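Local coordinates for putative esterase (Sulfolobus solfataricus P2, PDB 2RAU), which is a putative esterase of the alpha/beta-hydrolase clan that probably hydrolyses lipid esters and binds calcium, at residues F300-E303 against R304-I307; F266-L269 against A270-P274; G154-A157 against A158-S162; F241-D244 against S245-V248; R82-I85 against V86-L89. All coordinates share one frame; numbering follows the deposited sequence. Where two conformers were deposited one is given.

Interaction 1 (F300-E303 against R304-I307)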
loop_
_atom_site.group_PDB
_atom_site.type_symbol
_atom_site.label_atom_id
_atom_site.label_comp_id
_atom_site.label_asym_id
_atom_site.label_seq_id
_atom_site.Cartn_x
_atom_site.Cartn_y
_atom_site.Cartn_z
ATOM N N PHE A 300 10.749 8.994 1.250
ATOM C CA PHE A 300 11.163 8.891 -0.149
ATOM C C PHE A 300 10.120 9.578 -1.044
ATOM O O PHE A 300 8.925 9.373 -0.866
ATOM C CB PHE A 300 11.304 7.437 -0.578
ATOM C CG PHE A 300 12.403 6.696 0.129
ATOM C CD1 PHE A 300 12.207 6.208 1.412
ATOM C CD2 PHE A 300 13.615 6.442 -0.501
ATOM C CE1 PHE A 300 13.201 5.515 2.051
ATOM C CE2 PHE A 300 14.610 5.732 0.133
ATOM C CZ PHE A 300 14.399 5.253 1.397
ATOM N N VAL A 301 10.581 10.382 -1.999
ATOM C CA VAL A 301 9.662 11.108 -2.887
ATOM C C VAL A 301 10.070 10.942 -4.365
ATOM O O VAL A 301 11.185 11.252 -4.752
ATOM C CB VAL A 301 9.490 12.602 -2.435
ATOM C CG1 VAL A 301 10.771 13.426 -2.659
ATOM C CG2 VAL A 301 8.302 13.231 -3.118
ATOM N N SER A 302 9.152 10.404 -5.165
ATOM C CA SER A 302 9.368 10.168 -6.592
ATOM C C SER A 302 9.464 11.519 -7.355
ATOM O O SER A 302 8.662 12.426 -7.142
ATOM C CB SER A 302 8.264 9.279 -7.188
ATOM O OG SER A 302 6.952 9.811 -7.060
ATOM N N GLU A 303 10.444 11.636 -8.247
ATOM C CA GLU A 303 10.571 12.854 -9.043
ATOM C C GLU A 303 9.372 13.120 -9.944
ATOM O O GLU A 303 8.981 14.263 -10.110
ATOM C CB GLU A 303 11.835 12.805 -9.909
ATOM C CG GLU A 303 12.121 14.130 -10.556
ATOM C CD GLU A 303 13.463 14.174 -11.234
ATOM O OE1 GLU A 303 13.873 13.142 -11.789
ATOM O OE2 GLU A 303 14.100 15.253 -11.211
ATOM N N ARG A 304 8.799 12.071 -10.541
ATOM C CA ARG A 304 7.744 12.269 -11.573
ATOM C C ARG A 304 6.318 12.316 -11.027
ATOM O O ARG A 304 5.377 12.490 -11.782
ATOM C CB ARG A 304 7.858 11.223 -12.679
ATOM C CG ARG A 304 9.228 11.215 -13.375
ATOM C CD ARG A 304 9.253 10.322 -14.602
ATOM N NE ARG A 304 8.317 10.832 -15.596
ATOM C CZ ARG A 304 8.576 11.815 -16.454
ATOM N NH1 ARG A 304 9.770 12.373 -16.563
ATOM N NH2 ARG A 304 7.628 12.227 -17.252
ATOM N N PHE A 305 6.174 12.212 -9.706
ATOM C CA PHE A 305 4.855 12.197 -9.069
ATOM C C PHE A 305 4.866 12.848 -7.702
ATOM O O PHE A 305 4.136 13.795 -7.461
ATOM C CB PHE A 305 4.353 10.752 -8.964
ATOM C CG PHE A 305 3.012 10.609 -8.298
ATOM C CD1 PHE A 305 1.848 10.795 -9.021
ATOM C CD2 PHE A 305 2.924 10.286 -6.954
ATOM C CE1 PHE A 305 0.619 10.657 -8.434
ATOM C CE2 PHE A 305 1.692 10.155 -6.348
ATOM C CZ PHE A 305 0.533 10.347 -7.083
ATOM N N GLY A 306 5.685 12.328 -6.797
ATOM C CA GLY A 306 5.651 12.756 -5.393
ATOM C C GLY A 306 6.103 14.174 -5.096
ATOM O O GLY A 306 5.525 14.824 -4.229
ATOM N N ILE A 307 7.148 14.655 -5.769
ATOM C CA ILE A 307 7.628 16.010 -5.497
ATOM C C ILE A 307 6.554 17.021 -5.834
ATOM O O ILE A 307 6.449 18.036 -5.196
ATOM C CB ILE A 307 8.952 16.400 -6.223
ATOM C CG1 ILE A 307 8.809 16.286 -7.729
ATOM C CG2 ILE A 307 10.123 15.593 -5.729
ATOM C CD1 ILE A 307 10.002 16.863 -8.526
#
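Glu303 and Ile307 run side by side and point the same way, with Glu303 CG 4.0 Å from Ile307 CD1. The isoleucine also leans on the carbonyl of Glu303: CG1 stands between its own backbone N and carbonyl carbon (chi1 59°), which brings it within 3.1 Å of Glu303 O, a close carbon-to-oxygen approach. Beyond CG the glutamate chain is extended and carries the carboxylate away from the turn, where OE1 is hydrogen-bonded to Gly326 N.

Ser302 supplies the polar grip. Its carbonyl O accepts from Ile307 N at 3.0 Å, five residues on, and the donor lies nearly along the C=O axis. Its hydroxyl OG receives Gly306 N at 2.8 Å, so side chain and main chain of one serine hold two successive amides at the start of helix 306-309. The arrangement is the tight connection in a beta-alpha-beta unit, in which strand 297-302 of the central sheet turns into helix 306-309 before the chain returns as strand 320-324.

OG also meets Phe305, lying 3.4 Å from its CB and near the plane of the ring, at its edge. With CG anti to the phenylalanine N (chi1 179°), the ring is sent away from the turn and meets the ring of His329 at about 35° between planes. The second partner of OG is Asp177 OD2, a hydrogen bond. Asp177 and His329 have the geometry of the acid and base in a probable Ser-His-Asp triad, which would make Ser302 a second-shell residue that positions the acid.

Interaction 2 (F266-L269 against A270-P274)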
loop_
_atom_site.group_PDB
_atom_site.type_symbol
_atom_site.label_atom_id
_atom_site.label_comp_id
_atom_site.label_asym_id
_atom_site.label_seq_id
_atom_site.Cartn_x
_atom_site.Cartn_y
_atom_site.Cartn_z
ATOM N N PHE A 266 2.441 -4.621 -14.601
ATOM C CA PHE A 266 1.141 -5.252 -14.931
ATOM C C PHE A 266 0.626 -6.136 -13.768
ATOM O O PHE A 266 -0.589 -6.111 -13.491
ATOM C CB PHE A 266 1.189 -5.983 -16.289
ATOM C CG PHE A 266 1.233 -5.035 -17.531
ATOM C CD1 PHE A 266 1.455 -3.648 -17.419
ATOM C CD2 PHE A 266 1.183 -5.571 -18.809
ATOM C CE1 PHE A 266 1.553 -2.851 -18.534
ATOM C CE2 PHE A 266 1.275 -4.763 -19.916
ATOM C CZ PHE A 266 1.428 -3.413 -19.778
ATOM N N PRO A 267 1.518 -6.958 -13.141
ATOM C CA PRO A 267 1.058 -7.714 -11.961
ATOM C C PRO A 267 0.545 -6.909 -10.795
ATOM O O PRO A 267 -0.387 -7.374 -10.149
ATOM C CB PRO A 267 2.234 -8.621 -11.620
ATOM C CG PRO A 267 2.962 -8.777 -12.890
ATOM C CD PRO A 267 2.875 -7.393 -13.524
ATOM N N ILE A 268 1.070 -5.695 -10.594
ATOM C CA ILE A 268 0.620 -4.777 -9.539
ATOM C C ILE A 268 -0.779 -4.320 -9.868
ATOM O O ILE A 268 -1.672 -4.404 -9.050
ATOM C CB ILE A 268 1.603 -3.551 -9.303
ATOM C CG1 ILE A 268 2.908 -4.065 -8.665
ATOM C CG2 ILE A 268 0.889 -2.438 -8.477
ATOM C CD1 ILE A 268 4.155 -3.063 -8.654
ATOM N N LEU A 269 -0.983 -3.825 -11.081
ATOM C CA LEU A 269 -2.301 -3.342 -11.477
ATOM C C LEU A 269 -3.320 -4.469 -11.379
ATOM O O LEU A 269 -4.428 -4.274 -10.906
ATOM C CB LEU A 269 -2.245 -2.757 -12.885
ATOM C CG LEU A 269 -1.993 -1.229 -12.987
ATOM C CD1 LEU A 269 -3.227 -0.499 -12.554
ATOM C CD2 LEU A 269 -0.750 -0.739 -12.238
ATOM N N ALA A 270 -2.918 -5.646 -11.839
ATOM C CA ALA A 270 -3.810 -6.795 -11.879
ATOM C C ALA A 270 -4.291 -7.232 -10.478
ATOM O O ALA A 270 -5.403 -7.756 -10.352
ATOM C CB ALA A 270 -3.151 -7.954 -12.593
ATOM N N SER A 271 -3.435 -7.097 -9.472
ATOM C CA SER A 271 -3.672 -7.640 -8.152
ATOM C C SER A 271 -4.302 -6.682 -7.136
ATOM O O SER A 271 -4.462 -7.035 -5.975
ATOM C CB SER A 271 -2.373 -8.241 -7.593
ATOM O OG SER A 271 -1.313 -7.312 -7.517
ATOM N N PHE A 272 -4.637 -5.481 -7.562
ATOM C CA PHE A 272 -5.357 -4.554 -6.705
ATOM C C PHE A 272 -6.732 -5.106 -6.273
ATOM O O PHE A 272 -7.314 -5.917 -6.954
ATOM C CB PHE A 272 -5.625 -3.237 -7.436
ATOM C CG PHE A 272 -4.431 -2.260 -7.469
ATOM C CD1 PHE A 272 -3.617 -2.083 -6.382
ATOM C CD2 PHE A 272 -4.186 -1.527 -8.600
ATOM C CE1 PHE A 272 -2.571 -1.193 -6.415
ATOM C CE2 PHE A 272 -3.139 -0.609 -8.630
ATOM C CZ PHE A 272 -2.332 -0.471 -7.538
ATOM N N ASP A 273 -7.235 -4.601 -5.132
ATOM C CA ASP A 273 -8.638 -4.721 -4.763
ATOM C C ASP A 273 -9.491 -3.893 -5.740
ATOM O O ASP A 273 -9.026 -2.940 -6.318
ATOM C CB ASP A 273 -8.884 -4.210 -3.340
ATOM C CG ASP A 273 -8.313 -5.127 -2.260
ATOM O OD1 ASP A 273 -8.446 -6.362 -2.403
ATOM O OD2 ASP A 273 -7.887 -4.591 -1.198
ATOM N N PRO A 274 -10.758 -4.276 -5.937
ATOM C CA PRO A 274 -11.585 -3.559 -6.906
ATOM C C PRO A 274 -12.040 -2.153 -6.529
ATOM O O PRO A 274 -12.334 -1.346 -7.395
ATOM C CB PRO A 274 -12.824 -4.469 -7.029
ATOM C CG PRO A 274 -12.828 -5.276 -5.746
ATOM C CD PRO A 274 -11.424 -5.461 -5.381
#
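With CG of Phe272 beside its own backbone N (chi1 -80°), the ring folds back against Ile268 and Leu269, while OG of Ser271, at chi1 58°, turns toward Pro267 O. Together they finish the C-terminal end of helix 262-270, where the chain leaves for strand 275-277.

One face of the Phe272 ring is taken by a carbonyl: Ile268 O stands 3.8 Å above the plane, over its centre. Ile268 CG2 approaches the far end of the ring, 3.9 Å from CZ. Leu269 runs alongside Phe272 in the same direction and places CD1 near CE2.

The last regular helical bond is Ala270 N to Phe266 O. After it the amide of Ser271 is shared: it makes a weak bond to Pro267 O and a bond of 3.2 Å to Ile268 O, whose donor stands 67° out of the carbonyl plane. The serine hydroxyl adds a bond to Pro267 O and is itself tied to helix 63-68 by a hydrogen bond from Gln65 NE2. Pro267 O thus accepts twice from the same residue, weakly from Ser271 N and at 2.8 Å from Ser271 OG.

Interaction 3 (G154-A157 against A158-S162)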
loop_
_atom_site.group_PDB
_atom_site.type_symbol
_atom_site.label_atom_id
_atom_site.label_comp_id
_atom_site.label_asym_id
_atom_site.label_seq_id
_atom_site.Cartn_x
_atom_site.Cartn_y
_atom_site.Cartn_z
ATOM N N GLY A 154 -1.095 4.862 2.337
ATOM C CA GLY A 154 -0.588 4.279 3.579
ATOM C C GLY A 154 0.370 5.163 4.329
ATOM O O GLY A 154 0.512 5.026 5.540
ATOM N N GLY A 155 1.057 6.057 3.630
ATOM C CA GLY A 155 1.914 7.054 4.287
ATOM C C GLY A 155 1.129 8.113 5.059
ATOM O O GLY A 155 1.510 8.499 6.160
ATOM N N ILE A 156 0.007 8.552 4.482
ATOM C CA ILE A 156 -0.938 9.439 5.164
ATOM C C ILE A 156 -1.513 8.709 6.384
ATOM O O ILE A 156 -1.605 9.279 7.460
ATOM C CB ILE A 156 -2.118 9.905 4.222
ATOM C CG1 ILE A 156 -1.583 10.681 2.999
ATOM C CG2 ILE A 156 -3.036 10.832 4.962
ATOM C CD1 ILE A 156 -2.562 10.839 1.781
ATOM N N ALA A 157 -1.925 7.463 6.201
ATOM C CA ALA A 157 -2.432 6.636 7.297
ATOM C C ALA A 157 -1.378 6.516 8.418
ATOM O O ALA A 157 -1.721 6.639 9.598
ATOM C CB ALA A 157 -2.856 5.269 6.786
ATOM N N ALA A 158 -0.115 6.299 8.052
ATOM C CA ALA A 158 0.978 6.158 9.032
ATOM C C ALA A 158 1.146 7.434 9.856
ATOM O O ALA A 158 1.323 7.393 11.102
ATOM C CB ALA A 158 2.262 5.814 8.343
ATOM N N LEU A 159 1.089 8.575 9.175
ATOM C CA LEU A 159 1.207 9.853 9.839
ATOM C C LEU A 159 0.012 10.159 10.731
ATOM O O LEU A 159 0.183 10.677 11.845
ATOM C CB LEU A 159 1.396 10.975 8.815
ATOM C CG LEU A 159 2.849 11.421 8.646
ATOM C CD1 LEU A 159 3.095 12.011 7.263
ATOM C CD2 LEU A 159 3.200 12.397 9.784
ATOM N N ASN A 160 -1.193 9.896 10.216
ATOM C CA ASN A 160 -2.430 10.080 10.998
ATOM C C ASN A 160 -2.462 9.178 12.265
ATOM O O ASN A 160 -2.823 9.619 13.372
ATOM C CB ASN A 160 -3.650 9.824 10.095
ATOM C CG ASN A 160 -3.852 10.917 9.078
ATOM O OD1 ASN A 160 -3.136 11.912 9.096
ATOM N ND2 ASN A 160 -4.792 10.721 8.146
ATOM N N TYR A 161 -2.098 7.912 12.090
ATOM C CA TYR A 161 -1.993 6.968 13.200
ATOM C C TYR A 161 -0.974 7.463 14.232
ATOM O O TYR A 161 -1.261 7.484 15.444
ATOM C CB TYR A 161 -1.607 5.548 12.708
ATOM C CG TYR A 161 -1.624 4.562 13.815
ATOM C CD1 TYR A 161 -2.780 3.868 14.132
ATOM C CD2 TYR A 161 -0.478 4.327 14.592
ATOM C CE1 TYR A 161 -2.804 2.988 15.188
ATOM C CE2 TYR A 161 -0.507 3.417 15.659
ATOM C CZ TYR A 161 -1.671 2.766 15.947
ATOM O OH TYR A 161 -1.724 1.870 17.006
ATOM N N SER A 162 0.193 7.893 13.745
ATOM C CA SER A 162 1.253 8.377 14.600
ATOM C C SER A 162 0.856 9.631 15.349
ATOM O O SER A 162 1.221 9.788 16.480
ATOM C CB SER A 162 2.533 8.644 13.794
ATOM O OG SER A 162 3.045 7.450 13.264
#
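Main-chain hydrogen bonds carry most of the join between Gly154-Ala157 and Ala158-Ser162, two successive pieces of helix 153-169. Ala158 N donates to Gly154 O with a bent N-H...O angle of 147°; Leu159 N to Gly155 O is straighter, and Asn160 N reaches Ile156 O at 167°. Tyr161 N closes on Ala157 O at 2.8 Å.

Within 158-162 a side-chain bond is added: Ser162 OG returns to Ala158 O at 2.8 Å, and that oxygen also accepts Ser162 N at 2.9 Å. The two donors come from opposite faces of the carbonyl plane, so one acceptor is gripped twice by a single residue.

Van der Waals contacts complete the set. Ile156 and Asn160 lie side by side and point the same way, with CG2 of the isoleucine 3.6 Å from ND2 of the amide. Asn160 CG sits beside its own backbone N (chi1 -71°), which places it 3.2 Å from Ile156 O; the amide oxygen OD1 is bonded to Tyr290 OH. Tyr161 touches the helix through CB, 3.3 Å from Ala157 O, while its ring departs toward helix 123-141 and its hydroxyl is bonded to Asp169 OD2.

The small residues Gly154, Gly155, Ala157 and Ala158 make the start of the helix slim, with both alanines resting on Leu56 of strand 52-56. Such a start fits the nucleophile elbow of alpha/beta-hydrolases: Gly154 is the last glycine of a GxSxG pattern whose serine, two residues earlier, is probably the nucleophile.

Interaction 4 (F241-D244 against S245-V248)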
loop_
_atom_site.group_PDB
_atom_site.type_symbol
_atom_site.label_atom_id
_atom_site.label_comp_id
_atom_site.label_asym_id
_atom_site.label_seq_id
_atom_site.Cartn_x
_atom_site.Cartn_y
_atom_site.Cartn_z
ATOM N N PHE A 241 0.352 1.044 -24.993
ATOM C CA PHE A 241 -0.772 1.850 -24.511
ATOM C C PHE A 241 -0.845 1.844 -22.994
ATOM O O PHE A 241 -0.882 2.922 -22.351
ATOM C CB PHE A 241 -2.042 1.331 -25.168
ATOM C CG PHE A 241 -3.304 1.683 -24.451
ATOM C CD1 PHE A 241 -3.776 2.981 -24.432
ATOM C CD2 PHE A 241 -4.059 0.695 -23.827
ATOM C CE1 PHE A 241 -4.981 3.276 -23.817
ATOM C CE2 PHE A 241 -5.242 0.998 -23.201
ATOM C CZ PHE A 241 -5.701 2.278 -23.198
ATOM N N LEU A 242 -0.751 0.659 -22.385
ATOM C CA LEU A 242 -0.884 0.528 -20.945
ATOM C C LEU A 242 0.299 1.146 -20.243
ATOM O O LEU A 242 0.131 1.892 -19.280
ATOM C CB LEU A 242 -1.033 -0.925 -20.497
ATOM C CG LEU A 242 -2.358 -1.573 -20.947
ATOM C CD1 LEU A 242 -2.274 -3.048 -20.674
ATOM C CD2 LEU A 242 -3.561 -0.857 -20.275
HETATM N N MSE A 243 1.508 0.887 -20.737
HETATM C CA MSE A 243 2.708 1.495 -20.122
HETATM C C MSE A 243 2.724 3.011 -20.291
HETATM O O MSE A 243 3.117 3.733 -19.372
HETATM C CB MSE A 243 3.983 0.867 -20.662
HETATM C CG MSE A 243 4.192 -0.575 -20.166
HETATM SE SE MSE A 243 4.490 -0.813 -18.282
HETATM C CE MSE A 243 6.301 -0.199 -18.166
ATOM N N ASP A 244 2.303 3.503 -21.456
ATOM C CA ASP A 244 2.239 4.947 -21.624
ATOM C C ASP A 244 1.132 5.574 -20.734
ATOM O O ASP A 244 1.266 6.746 -20.320
ATOM C CB ASP A 244 2.109 5.418 -23.085
ATOM C CG ASP A 244 2.594 6.817 -23.278
ATOM O OD1 ASP A 244 3.784 7.072 -22.949
ATOM O OD2 ASP A 244 1.805 7.648 -23.809
ATOM N N SER A 245 0.053 4.832 -20.447
ATOM C CA SER A 245 -0.976 5.370 -19.544
ATOM C C SER A 245 -0.405 5.555 -18.134
ATOM O O SER A 245 -0.754 6.526 -17.452
ATOM C CB SER A 245 -2.252 4.516 -19.506
ATOM O OG SER A 245 -2.077 3.298 -18.813
ATOM N N LEU A 246 0.479 4.642 -17.713
ATOM C CA LEU A 246 1.191 4.795 -16.444
ATOM C C LEU A 246 2.179 5.971 -16.467
ATOM O O LEU A 246 2.338 6.672 -15.501
ATOM C CB LEU A 246 1.929 3.496 -16.076
ATOM C CG LEU A 246 0.969 2.302 -15.802
ATOM C CD1 LEU A 246 1.731 0.985 -15.580
ATOM C CD2 LEU A 246 -0.030 2.576 -14.659
ATOM N N TYR A 247 2.855 6.170 -17.591
ATOM C CA TYR A 247 3.770 7.274 -17.731
ATOM C C TYR A 247 3.081 8.606 -17.609
ATOM O O TYR A 247 3.563 9.498 -16.912
ATOM C CB TYR A 247 4.464 7.183 -19.071
ATOM C CG TYR A 247 5.430 8.300 -19.375
ATOM C CD1 TYR A 247 6.676 8.386 -18.739
ATOM C CD2 TYR A 247 5.124 9.240 -20.339
ATOM C CE1 TYR A 247 7.537 9.355 -19.067
ATOM C CE2 TYR A 247 5.963 10.198 -20.653
ATOM C CZ TYR A 247 7.174 10.273 -19.998
ATOM O OH TYR A 247 8.033 11.258 -20.353
ATOM N N VAL A 248 1.969 8.742 -18.321
ATOM C CA VAL A 248 1.239 10.003 -18.402
ATOM C C VAL A 248 0.706 10.436 -17.023
ATOM O O VAL A 248 0.680 11.601 -16.751
ATOM C CB VAL A 248 0.138 9.874 -19.468
ATOM C CG1 VAL A 248 -0.929 10.864 -19.300
ATOM C CG2 VAL A 248 0.775 9.995 -20.846
#
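Four successive i to i+4 hydrogen bonds, from Ser245 N to Phe241 O through Val248 N to Asp244 O, span Phe241-Val248. They form the last turns of helix 238-248, an alpha-helix lying against helices 218-224 and 262-270.

Asp244 is the residue most engaged with the turn that follows. Its carboxylate reaches forward toward that turn, with CG nearly anti to the backbone N (chi1 -157°), and each oxygen meets a different side chain. OD1 of Asp244 is 3.6 Å from Tyr247 CD2; the two side chains cross at a slant, carboxylate and ring planes 23° apart. OD2 approaches Val248 CG2 at 3.9 Å, again at a slant. Both oxygens also have polar partners on neighbouring loops: OD2 bonds to Tyr235 OH and OD1 to Tyr255 OH. Two phenols thus fix the rotation of the carboxylate and would be expected to stabilise its negative charge. The second of them, Tyr255, also places its ring edge-to-face with that of Tyr247.

On another side of the helix the contacts are apolar. The selenium atom of Met243, present as selenomethionine, lies 4.3 Å from Leu246 CD1, and both residues lean on helix 262-270. Leu242 faces helix 218-224 as well, touching Ile218, Trp219 and Ala222.

Ser245 was modelled in two conformations, so its hydroxyl contact is less certain than the main-chain bonds. In one of them OG turns back along the helix and donates to Leu242 O at 2.7 Å, an oxygen that also accepts Leu246 N.

Interaction 5 (R82-I85 against V86-L89)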
loop_
_atom_site.group_PDB
_atom_site.type_symbol
_atom_site.label_atom_id
_atom_site.label_comp_id
_atom_site.label_asym_id
_atom_site.label_seq_id
_atom_site.Cartn_x
_atom_site.Cartn_y
_atom_site.Cartn_z
ATOM N N ARG A 82 14.256 -8.831 -4.055
ATOM C CA ARG A 82 14.993 -7.623 -4.350
ATOM C C ARG A 82 14.061 -6.464 -4.698
ATOM O O ARG A 82 14.396 -5.305 -4.445
ATOM C CB ARG A 82 15.968 -7.870 -5.489
ATOM C CG ARG A 82 17.121 -8.796 -5.061
ATOM C CD ARG A 82 17.991 -9.238 -6.224
ATOM N NE ARG A 82 17.163 -9.958 -7.168
ATOM C CZ ARG A 82 17.557 -10.342 -8.385
ATOM N NH1 ARG A 82 18.796 -10.099 -8.798
ATOM N NH2 ARG A 82 16.718 -10.981 -9.205
ATOM N N LYS A 83 12.885 -6.798 -5.210
ATOM C CA LYS A 83 11.925 -5.820 -5.714
ATOM C C LYS A 83 10.754 -5.594 -4.764
ATOM O O LYS A 83 9.791 -4.916 -5.133
ATOM C CB LYS A 83 11.332 -6.295 -7.062
ATOM C CG LYS A 83 12.301 -6.528 -8.170
ATOM C CD LYS A 83 11.536 -6.980 -9.421
ATOM C CE LYS A 83 12.396 -7.390 -10.537
ATOM N NZ LYS A 83 11.538 -7.847 -11.662
ATOM N N SER A 84 10.834 -6.134 -3.537
ATOM C CA SER A 84 9.727 -6.081 -2.593
ATOM C C SER A 84 10.234 -5.681 -1.218
ATOM O O SER A 84 11.006 -6.400 -0.623
ATOM C CB SER A 84 9.027 -7.436 -2.553
ATOM O OG SER A 84 8.173 -7.501 -1.446
ATOM N N ILE A 85 9.817 -4.509 -0.737
ATOM C CA ILE A 85 10.285 -4.014 0.572
ATOM C C ILE A 85 10.006 -5.043 1.674
ATOM O O ILE A 85 10.845 -5.241 2.557
ATOM C CB ILE A 85 9.740 -2.581 0.898
ATOM C CG1 ILE A 85 10.460 -1.947 2.094
ATOM C CG2 ILE A 85 8.237 -2.531 1.115
ATOM C CD1 ILE A 85 11.924 -1.977 2.045
ATOM N N VAL A 86 8.837 -5.690 1.639
ATOM C CA VAL A 86 8.454 -6.655 2.665
ATOM C C VAL A 86 9.417 -7.830 2.688
ATOM O O VAL A 86 10.000 -8.155 3.727
ATOM C CB VAL A 86 6.964 -7.125 2.509
ATOM C CG1 VAL A 86 6.676 -8.373 3.385
ATOM C CG2 VAL A 86 5.991 -5.999 2.819
ATOM N N LEU A 87 9.609 -8.450 1.535
ATOM C CA LEU A 87 10.494 -9.613 1.398
ATOM C C LEU A 87 11.980 -9.284 1.649
ATOM O O LEU A 87 12.702 -10.036 2.279
ATOM C CB LEU A 87 10.273 -10.269 0.050
ATOM C CG LEU A 87 8.831 -10.730 -0.315
ATOM C CD1 LEU A 87 8.843 -11.470 -1.644
ATOM C CD2 LEU A 87 8.147 -11.632 0.729
ATOM N N TYR A 88 12.410 -8.138 1.163
ATOM C CA TYR A 88 13.769 -7.641 1.350
ATOM C C TYR A 88 14.097 -7.429 2.819
ATOM O O TYR A 88 15.149 -7.864 3.301
ATOM C CB TYR A 88 13.934 -6.301 0.596
ATOM C CG TYR A 88 15.361 -5.791 0.634
ATOM C CD1 TYR A 88 16.298 -6.229 -0.309
ATOM C CD2 TYR A 88 15.795 -4.900 1.617
ATOM C CE1 TYR A 88 17.600 -5.767 -0.284
ATOM C CE2 TYR A 88 17.099 -4.437 1.615
ATOM C CZ TYR A 88 17.980 -4.878 0.678
ATOM O OH TYR A 88 19.266 -4.423 0.661
ATOM N N LEU A 89 13.216 -6.737 3.525
ATOM C CA LEU A 89 13.448 -6.541 4.961
ATOM C C LEU A 89 13.383 -7.861 5.726
ATOM O O LEU A 89 14.167 -8.062 6.633
ATOM C CB LEU A 89 12.536 -5.464 5.550
ATOM C CG LEU A 89 12.711 -4.045 5.054
ATOM C CD1 LEU A 89 11.644 -3.199 5.746
ATOM C CD2 LEU A 89 14.150 -3.549 5.312
HETATM O O HOH W 1 6.532 -5.605 -0.507
#
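The ring of Tyr88 and the main chain of Arg82 meet only loosely: Tyr88 CD1 lies 4.5 Å from Arg82 CA, approached obliquely. The Tyr88 side chain touches Tyr81 as well as Asn343 and Ser344 of helix 338-353. Arg82 NH2 forms a salt bridge with Asp80 OD2. Tyr88 is held closer at its base, where CB rests 3.2 Å from Ser84 O.

Ser84 occupies the N-cap of helix 85-91. Its carbonyl accepts Tyr88 N in a nearly straight bond of 2.9 Å, the first of the helix, and Ile85 O takes Leu89 N one residue on. The hydroxyl is anti to the serine N (chi1 166°) and leans over the first turn. It accepts Leu87 N in a weak capping bond, long at 3.4 Å but well aligned, with an N-H...O angle of 172°. A water lies 2.7 Å from the same OG and takes Val86 N as donor, so it bridges cap and helix.

The apolar half of the contact is made by Ile85 and Leu89, side by side and pointing the same way. CD1 of the isoleucine meets Leu89 CG at 3.7 Å, and Ile85 with Val86 packs on Ile55 of strand 52-56, seating the helix on the central sheet. Leu87 CG lies 3.5 Å from Ser84 OG.

Serine and water therefore serve two amides of the first turn: Leu87 N is met weakly by OG, and Val86 N by the water. The partial positive charge of the helix start probably favours both oxygens.

Along the chain the order is interaction 5, 3, 4, 2 and 1, none interleaved with another. Interactions 5, 3 and 1 belong to the alpha/beta-hydrolase core: strand 297-302 belongs to the central sheet, and helices 85-91 and 153-169 pack on it, with centres 18 to 21 Å apart. Interactions 4 and 2 lie, in sequence, between strands 170-176 and 297-302, on successive helices 238-248 and 262-270, which pack directly: Phe266 CZ is 3.6 Å from Leu242 CB. Interaction 4 touches interaction 1 where Tyr247 OH packs 3.3 Å from Arg304 NH2. Interactions 3 and 1 flank the probable catalytic triad, one behind the nucleophile and one beside the acid.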